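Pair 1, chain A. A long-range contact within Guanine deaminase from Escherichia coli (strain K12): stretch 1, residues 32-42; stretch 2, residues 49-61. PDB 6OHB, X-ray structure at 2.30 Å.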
# COMPACT_ATOMS: atom_id res chain seq x y z
N LEU A 32 -8.66 -22.35 13.42
CA LEU A 32 -9.27 -21.65 12.30
C LEU A 32 -10.37 -22.52 11.70
O LEU A 32 -10.11 -23.62 11.22
CB LEU A 32 -8.24 -21.29 11.24
CG LEU A 32 -8.82 -20.33 10.20
CD1 LEU A 32 -8.37 -18.92 10.49
CD2 LEU A 32 -8.45 -20.74 8.79
N ARG A 33 -11.60 -22.01 11.73
CA ARG A 33 -12.75 -22.70 11.19
C ARG A 33 -13.16 -22.01 9.89
O ARG A 33 -13.40 -20.79 9.87
CB ARG A 33 -13.91 -22.69 12.18
CG ARG A 33 -15.18 -23.30 11.64
CD ARG A 33 -16.27 -23.31 12.70
NE ARG A 33 -16.41 -22.01 13.34
CZ ARG A 33 -17.22 -21.77 14.36
NH1 ARG A 33 -17.97 -22.75 14.86
NH2 ARG A 33 -17.28 -20.56 14.89
N PHE A 34 -13.24 -22.80 8.82
CA PHE A 34 -13.74 -22.37 7.53
C PHE A 34 -14.93 -23.25 7.16
O PHE A 34 -14.78 -24.47 7.02
CB PHE A 34 -12.65 -22.46 6.46
CG PHE A 34 -13.14 -22.19 5.06
CD1 PHE A 34 -13.57 -20.92 4.70
CD2 PHE A 34 -13.16 -23.20 4.11
CE1 PHE A 34 -14.02 -20.67 3.42
CE2 PHE A 34 -13.61 -22.95 2.83
CZ PHE A 34 -14.04 -21.69 2.48
N ILE A 35 -16.10 -22.64 7.02
CA ILE A 35 -17.32 -23.33 6.62
C ILE A 35 -17.70 -22.85 5.23
O ILE A 35 -18.06 -21.68 5.06
CB ILE A 35 -18.47 -23.09 7.61
CG1 ILE A 35 -18.04 -23.46 9.04
CG2 ILE A 35 -19.70 -23.88 7.19
CD1 ILE A 35 -18.00 -24.95 9.32
N GLU A 36 -17.66 -23.74 4.24
CA GLU A 36 -17.85 -23.30 2.87
C GLU A 36 -19.33 -23.07 2.54
O GLU A 36 -19.67 -22.13 1.82
CB GLU A 36 -17.23 -24.30 1.91
CG GLU A 36 -17.23 -23.84 0.46
CD GLU A 36 -18.27 -24.58 -0.36
OE1 GLU A 36 -18.80 -23.98 -1.31
OE2 GLU A 36 -18.54 -25.75 -0.04
N ASP A 37 -20.22 -23.91 3.06
CA ASP A 37 -21.66 -23.75 2.87
C ASP A 37 -22.29 -23.64 4.26
O ASP A 37 -22.77 -24.63 4.83
CB ASP A 37 -22.24 -24.91 2.06
CG ASP A 37 -23.69 -24.68 1.66
OD1 ASP A 37 -24.14 -23.52 1.68
OD2 ASP A 37 -24.38 -25.67 1.33
N GLY A 38 -22.28 -22.43 4.80
CA GLY A 38 -22.67 -22.19 6.17
C GLY A 38 -23.88 -21.29 6.36
O GLY A 38 -24.30 -20.56 5.45
N LEU A 39 -24.40 -21.32 7.59
CA LEU A 39 -25.59 -20.59 7.99
C LEU A 39 -25.33 -19.91 9.32
O LEU A 39 -24.83 -20.54 10.27
CB LEU A 39 -26.80 -21.52 8.12
CG LEU A 39 -28.00 -20.92 8.83
CD1 LEU A 39 -28.57 -19.77 8.01
CD2 LEU A 39 -29.06 -21.99 9.09
N LEU A 40 -25.70 -18.63 9.39
CA LEU A 40 -25.59 -17.79 10.57
C LEU A 40 -26.98 -17.28 10.90
O LEU A 40 -27.58 -16.55 10.10
CB LEU A 40 -24.62 -16.63 10.34
CG LEU A 40 -24.65 -15.54 11.42
CD1 LEU A 40 -24.04 -16.07 12.71
CD2 LEU A 40 -23.92 -14.28 10.95
N LEU A 41 -27.50 -17.67 12.06
CA LEU A 41 -28.79 -17.22 12.55
C LEU A 41 -28.56 -16.20 13.66
O LEU A 41 -27.82 -16.47 14.61
CB LEU A 41 -29.62 -18.39 13.07
CG LEU A 41 -30.18 -19.34 12.02
CD1 LEU A 41 -30.86 -20.52 12.69
CD2 LEU A 41 -31.14 -18.59 11.10
N ILE A 42 -29.26 -15.08 13.55
CA ILE A 42 -29.09 -13.89 14.37
C ILE A 42 -30.39 -13.61 15.10
O ILE A 42 -31.46 -13.61 14.48
CB ILE A 42 -28.69 -12.68 13.51
CG1 ILE A 42 -27.39 -12.95 12.75
CG2 ILE A 42 -28.60 -11.41 14.35
CD1 ILE A 42 -27.10 -11.89 11.71
N TRP A 49 -27.24 -19.02 16.20
CA TRP A 49 -26.77 -20.34 15.79
C TRP A 49 -25.80 -20.17 14.64
O TRP A 49 -26.01 -19.32 13.78
CB TRP A 49 -27.95 -21.25 15.39
CG TRP A 49 -27.59 -22.70 15.14
CD1 TRP A 49 -27.69 -23.74 16.03
CD2 TRP A 49 -27.09 -23.27 13.92
NE1 TRP A 49 -27.28 -24.91 15.44
CE2 TRP A 49 -26.90 -24.66 14.15
CE3 TRP A 49 -26.78 -22.75 12.66
CZ2 TRP A 49 -26.42 -25.52 13.16
CZ3 TRP A 49 -26.30 -23.61 11.68
CH2 TRP A 49 -26.12 -24.98 11.94
N PHE A 50 -24.75 -20.97 14.62
CA PHE A 50 -23.82 -20.93 13.50
C PHE A 50 -23.38 -22.33 13.15
O PHE A 50 -23.09 -23.14 14.04
CB PHE A 50 -22.60 -20.06 13.82
CG PHE A 50 -21.54 -20.12 12.77
CD1 PHE A 50 -21.78 -19.61 11.51
CD2 PHE A 50 -20.32 -20.71 13.03
CE1 PHE A 50 -20.81 -19.67 10.53
CE2 PHE A 50 -19.35 -20.77 12.05
CZ PHE A 50 -19.59 -20.25 10.80
N GLY A 51 -23.32 -22.64 11.86
CA GLY A 51 -22.76 -23.92 11.47
C GLY A 51 -23.04 -24.25 10.01
O GLY A 51 -23.22 -23.36 9.19
N GLU A 52 -23.02 -25.55 9.72
CA GLU A 52 -23.26 -26.02 8.36
C GLU A 52 -24.71 -25.77 7.94
O GLU A 52 -25.64 -25.95 8.74
CB GLU A 52 -22.94 -27.51 8.24
CG GLU A 52 -21.47 -27.86 8.44
CD GLU A 52 -20.67 -27.81 7.15
OE1 GLU A 52 -21.28 -27.54 6.09
OE2 GLU A 52 -19.45 -28.05 7.20
N TRP A 53 -24.88 -25.37 6.68
CA TRP A 53 -26.21 -25.06 6.15
C TRP A 53 -27.18 -26.22 6.35
O TRP A 53 -28.31 -26.03 6.80
CB TRP A 53 -26.08 -24.69 4.66
CG TRP A 53 -27.39 -24.56 3.93
CD1 TRP A 53 -27.87 -25.40 2.97
CD2 TRP A 53 -28.37 -23.53 4.10
NE1 TRP A 53 -29.09 -24.96 2.53
CE2 TRP A 53 -29.42 -23.81 3.20
CE3 TRP A 53 -28.47 -22.39 4.91
CZ2 TRP A 53 -30.56 -23.01 3.10
CZ3 TRP A 53 -29.60 -21.59 4.80
CH2 TRP A 53 -30.63 -21.90 3.91
N GLU A 54 -26.76 -27.44 6.00
CA GLU A 54 -27.68 -28.56 6.11
C GLU A 54 -27.97 -28.92 7.57
O GLU A 54 -29.02 -29.51 7.84
CB GLU A 54 -27.14 -29.78 5.37
CG GLU A 54 -26.92 -29.57 3.86
CD GLU A 54 -28.21 -29.46 3.05
OE1 GLU A 54 -29.31 -29.55 3.63
OE2 GLU A 54 -28.12 -29.30 1.81
N ASN A 55 -27.09 -28.54 8.50
CA ASN A 55 -27.31 -28.79 9.92
C ASN A 55 -28.22 -27.76 10.59
O ASN A 55 -28.66 -28.00 11.72
CB ASN A 55 -25.99 -28.83 10.69
CG ASN A 55 -25.18 -30.08 10.39
OD1 ASN A 55 -25.72 -31.10 9.98
ND2 ASN A 55 -23.87 -30.00 10.62
N GLY A 56 -28.51 -26.64 9.95
CA GLY A 56 -29.26 -25.60 10.63
C GLY A 56 -30.44 -25.04 9.86
O GLY A 56 -31.25 -24.31 10.44
N LYS A 57 -30.55 -25.37 8.57
CA LYS A 57 -31.59 -24.78 7.73
C LYS A 57 -32.99 -25.01 8.28
O LYS A 57 -33.90 -24.21 8.00
CB LYS A 57 -31.46 -25.35 6.31
CG LYS A 57 -32.76 -25.82 5.69
CD LYS A 57 -32.56 -26.38 4.29
CE LYS A 57 -31.75 -27.66 4.30
NZ LYS A 57 -31.85 -28.38 2.99
N HIS A 58 -33.20 -26.07 9.08
CA HIS A 58 -34.53 -26.35 9.60
C HIS A 58 -35.01 -25.30 10.59
O HIS A 58 -36.22 -25.10 10.74
CB HIS A 58 -34.58 -27.75 10.23
CG HIS A 58 -33.67 -27.90 11.41
ND1 HIS A 58 -32.33 -28.21 11.28
CD2 HIS A 58 -33.90 -27.80 12.74
CE1 HIS A 58 -31.78 -28.28 12.48
NE2 HIS A 58 -32.71 -28.04 13.38
N GLN A 59 -34.09 -24.61 11.27
CA GLN A 59 -34.44 -23.57 12.24
C GLN A 59 -34.91 -22.27 11.61
O GLN A 59 -35.27 -21.35 12.35
CB GLN A 59 -33.25 -23.26 13.15
CG GLN A 59 -32.78 -24.41 14.02
CD GLN A 59 -31.47 -24.10 14.71
OE1 GLN A 59 -31.45 -23.58 15.83
NE2 GLN A 59 -30.36 -24.40 14.04
N ILE A 60 -34.90 -22.15 10.28
CA ILE A 60 -35.27 -20.89 9.63
C ILE A 60 -36.79 -20.83 9.49
O ILE A 60 -37.39 -21.66 8.79
CB ILE A 60 -34.59 -20.74 8.26
CG1 ILE A 60 -33.07 -20.79 8.40
CG2 ILE A 60 -35.00 -19.42 7.61
CD1 ILE A 60 -32.33 -20.87 7.09
N PRO A 61 -37.45 -19.86 10.13
CA PRO A 61 -38.91 -19.80 10.07
C PRO A 61 -39.41 -19.45 8.68
O PRO A 61 -38.70 -18.87 7.86
CB PRO A 61 -39.27 -18.69 11.08
CG PRO A 61 -38.02 -18.48 11.90
CD PRO A 61 -36.88 -18.82 11.00
O HOH W 1 -19.65 -26.38 3.91

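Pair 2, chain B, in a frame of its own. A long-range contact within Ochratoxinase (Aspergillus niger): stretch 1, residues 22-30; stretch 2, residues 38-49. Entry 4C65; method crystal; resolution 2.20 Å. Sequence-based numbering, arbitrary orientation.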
# COMPACT_ATOMS: atom_id res chain seq x y z
N PRO B 22 -59.90 16.58 9.65
CA PRO B 22 -59.65 18.00 9.58
C PRO B 22 -60.63 18.82 10.41
O PRO B 22 -61.77 18.42 10.59
CB PRO B 22 -59.80 18.33 8.09
CG PRO B 22 -60.21 17.10 7.39
CD PRO B 22 -60.09 15.96 8.33
N LEU B 23 -60.16 19.97 10.88
CA LEU B 23 -60.94 20.90 11.71
C LEU B 23 -61.17 22.17 10.96
O LEU B 23 -60.23 22.76 10.44
CB LEU B 23 -60.18 21.36 12.95
CG LEU B 23 -60.49 20.74 14.33
CD1 LEU B 23 -59.40 20.86 15.39
CD2 LEU B 23 -61.81 21.30 14.87
N ARG B 24 -62.41 22.64 10.96
CA ARG B 24 -62.71 23.93 10.38
C ARG B 24 -62.56 25.05 11.40
O ARG B 24 -62.84 24.87 12.58
CB ARG B 24 -64.08 23.92 9.74
CG ARG B 24 -64.03 23.38 8.34
CD ARG B 24 -65.38 22.92 7.87
NE ARG B 24 -65.29 22.04 6.71
CZ ARG B 24 -66.34 21.40 6.20
NH1 ARG B 24 -67.55 21.55 6.76
NH2 ARG B 24 -66.20 20.60 5.15
N ASN B 25 -62.11 26.21 10.92
CA ASN B 25 -61.95 27.41 11.76
C ASN B 25 -61.17 27.12 13.02
O ASN B 25 -61.66 27.29 14.14
CB ASN B 25 -63.30 28.04 12.10
CG ASN B 25 -64.07 28.43 10.87
OD1 ASN B 25 -63.58 29.17 10.03
ND2 ASN B 25 -65.27 27.89 10.73
N ALA B 26 -59.95 26.67 12.81
CA ALA B 26 -59.12 26.20 13.87
C ALA B 26 -58.00 27.18 14.13
O ALA B 26 -57.89 28.20 13.44
CB ALA B 26 -58.56 24.84 13.50
N ALA B 27 -57.20 26.86 15.14
CA ALA B 27 -56.03 27.63 15.44
C ALA B 27 -54.94 26.72 15.95
O ALA B 27 -55.21 25.69 16.55
CB ALA B 27 -56.35 28.70 16.47
N LEU B 28 -53.71 27.14 15.70
CA LEU B 28 -52.55 26.46 16.20
C LEU B 28 -51.63 27.46 16.86
O LEU B 28 -51.39 28.55 16.31
CB LEU B 28 -51.83 25.76 15.05
CG LEU B 28 -50.60 24.94 15.43
CD1 LEU B 28 -50.49 23.68 14.58
CD2 LEU B 28 -49.32 25.78 15.30
N VAL B 29 -51.11 27.11 18.02
CA VAL B 29 -50.15 27.96 18.69
C VAL B 29 -48.76 27.31 18.67
O VAL B 29 -48.62 26.14 19.01
CB VAL B 29 -50.55 28.24 20.14
CG1 VAL B 29 -49.51 29.10 20.82
CG2 VAL B 29 -51.92 28.91 20.19
N ILE B 30 -47.76 28.09 18.27
CA ILE B 30 -46.38 27.67 18.36
C ILE B 30 -45.73 28.40 19.53
O ILE B 30 -45.79 29.62 19.62
CB ILE B 30 -45.58 28.02 17.08
CG1 ILE B 30 -46.20 27.33 15.86
CG2 ILE B 30 -44.12 27.59 17.24
CD1 ILE B 30 -45.53 27.67 14.53
N VAL B 38 -53.57 22.98 19.69
CA VAL B 38 -54.33 22.81 18.47
C VAL B 38 -55.78 22.59 18.84
O VAL B 38 -56.10 21.85 19.76
CB VAL B 38 -53.85 21.59 17.67
CG1 VAL B 38 -54.67 21.43 16.40
CG2 VAL B 38 -52.38 21.73 17.33
N GLY B 39 -56.66 23.24 18.10
CA GLY B 39 -58.08 23.09 18.33
C GLY B 39 -58.82 24.22 17.68
O GLY B 39 -58.29 24.92 16.83
N SER B 40 -60.06 24.41 18.12
CA SER B 40 -60.91 25.39 17.48
C SER B 40 -60.45 26.78 17.90
O SER B 40 -59.92 27.00 18.98
CB SER B 40 -62.38 25.15 17.84
OG SER B 40 -62.71 25.84 19.02
N GLU B 41 -60.62 27.71 16.98
CA GLU B 41 -60.34 29.12 17.18
C GLU B 41 -60.86 29.66 18.51
O GLU B 41 -60.16 30.39 19.20
CB GLU B 41 -60.99 29.86 16.03
CG GLU B 41 -60.59 31.30 15.83
CD GLU B 41 -61.24 31.78 14.51
OE1 GLU B 41 -62.35 31.30 14.21
OE2 GLU B 41 -60.67 32.62 13.74
N ALA B 42 -62.09 29.29 18.85
CA ALA B 42 -62.71 29.76 20.08
C ALA B 42 -61.99 29.29 21.35
O ALA B 42 -62.13 29.91 22.39
CB ALA B 42 -64.18 29.35 20.12
N ASP B 43 -61.21 28.22 21.26
CA ASP B 43 -60.67 27.59 22.46
C ASP B 43 -59.22 27.91 22.74
O ASP B 43 -58.62 27.27 23.61
CB ASP B 43 -60.85 26.08 22.38
CG ASP B 43 -62.33 25.66 22.43
OD1 ASP B 43 -63.18 26.40 22.94
OD2 ASP B 43 -62.64 24.59 21.89
N ILE B 44 -58.63 28.87 22.04
CA ILE B 44 -57.24 29.22 22.28
C ILE B 44 -57.07 29.67 23.73
O ILE B 44 -57.70 30.61 24.14
CB ILE B 44 -56.77 30.37 21.36
CG1 ILE B 44 -56.91 29.98 19.88
CG2 ILE B 44 -55.31 30.72 21.63
CD1 ILE B 44 -56.99 31.17 18.95
N PRO B 45 -56.20 28.99 24.51
CA PRO B 45 -55.95 29.45 25.87
C PRO B 45 -55.57 30.93 25.88
O PRO B 45 -54.76 31.38 25.07
CB PRO B 45 -54.77 28.58 26.32
CG PRO B 45 -54.87 27.34 25.49
CD PRO B 45 -55.39 27.80 24.16
N LYS B 46 -56.16 31.68 26.80
CA LYS B 46 -56.01 33.13 26.82
C LYS B 46 -54.57 33.57 27.03
O LYS B 46 -54.20 34.67 26.61
CB LYS B 46 -56.91 33.76 27.90
CG LYS B 46 -58.41 33.63 27.79
CD LYS B 46 -58.85 33.51 26.36
CE LYS B 46 -60.35 33.21 26.32
NZ LYS B 46 -61.11 34.11 25.43
N LYS B 47 -53.75 32.75 27.69
CA LYS B 47 -52.36 33.12 27.95
C LYS B 47 -51.58 33.34 26.66
O LYS B 47 -50.73 34.22 26.60
CB LYS B 47 -51.65 32.12 28.85
CG LYS B 47 -51.58 30.71 28.32
CD LYS B 47 -50.74 29.83 29.25
CE LYS B 47 -50.94 28.36 28.92
NZ LYS B 47 -49.85 27.46 29.38
N TYR B 48 -51.92 32.57 25.62
CA TYR B 48 -51.29 32.74 24.31
C TYR B 48 -51.82 33.95 23.55
O TYR B 48 -51.06 34.63 22.85
CB TYR B 48 -51.45 31.48 23.44
CG TYR B 48 -50.89 30.23 24.07
CD1 TYR B 48 -49.56 30.19 24.51
CD2 TYR B 48 -51.68 29.11 24.23
CE1 TYR B 48 -49.04 29.05 25.10
CE2 TYR B 48 -51.16 27.95 24.80
CZ TYR B 48 -49.85 27.93 25.25
OH TYR B 48 -49.34 26.80 25.81
N LEU B 49 -53.11 34.26 23.71
CA LEU B 49 -53.70 35.48 23.14
C LEU B 49 -52.99 36.73 23.67
O LEU B 49 -52.82 37.72 22.94
CB LEU B 49 -55.19 35.55 23.44
CG LEU B 49 -56.10 34.54 22.75
CD1 LEU B 49 -57.52 34.60 23.30
CD2 LEU B 49 -56.12 34.75 21.24

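The same backbone arrangement can carry different side chains; in this example the backbone hydrogen bonds of the frame recur. Pairs 1 and 2 illustrate this: the N, CA and C atoms of 14 central residues superpose with an RMSD of 0.6 Å. In each, a strand that follows a corner in the chain runs antiparallel to a second segment, which itself turns at a glycine.

The matched glycines, Gly A51 and Gly B39, are the fixed point. Both adopt backbone angles at which a CB would be jammed against the preceding carbonyl oxygen, so the turn itself calls for glycine. Each is also held through both its own N and its own O: Leu A39 N donates to Gly A51 O (2.8 Å) and Gly A51 N to Leu A39 O (3.0 Å), while Ala B27 N donates to Gly B39 O (2.8 Å) and Gly B39 N to Ala B27 O (3.2 Å). A further bond recurs beyond the turn, from Trp A53 N to Asp A37 O (2.9 Å) and from Glu B41 N to Asn B25 O (3.1 Å). Because backbone atoms make all these bonds, they tolerate different side chains.

The packing around this frame differs. At the position of Leu A39 and Ala B27, the leucine reaches across the contact, placing CB 3.7 Å from Trp A53 CE3 and CD2 3.4 Å from Gly A56 C. The small alanine cannot extend so far; instead Ile B44, matched to Gly A56, brings its CD1 to 3.6 Å from Ala B27 CB. The larger side chain is on the first segment in pair 1 and on the second in pair 2 at these two matched positions. A CB on Gly A56 would lie 3.2 Å from Leu A39 CD2 and clash with Trp A49 CZ3 at 2.3 Å.

The next inward position pairs Leu A41 with Val B29. Leu A41 CD1 lies 3.7 Å from Gln A59 CB, and its CD2 4.0 Å from Ile A60 CG1. Val B29 places CG2 4.1 Å from Ile B44 CG2 and CG1 over one face of the Tyr B48 ring, 3.9 Å from its centroid.

On the face bearing Leu A40 and Leu B28, Phe A50 is matched by Val B38: Leu A40 CB approaches Phe A50 CD1 at 4.3 Å, and Leu B28 CD1 approaches Val B38 CG2 at 3.9 Å. Before the corner, Ile A35 touches both Phe A50 (CG1 to CZ, 4.0 Å) and Gly A51 (CG2 to O, 4.1 Å), and the matched Leu B23 likewise reaches the glycine, its CD1 3.9 Å from Gly B39 CA.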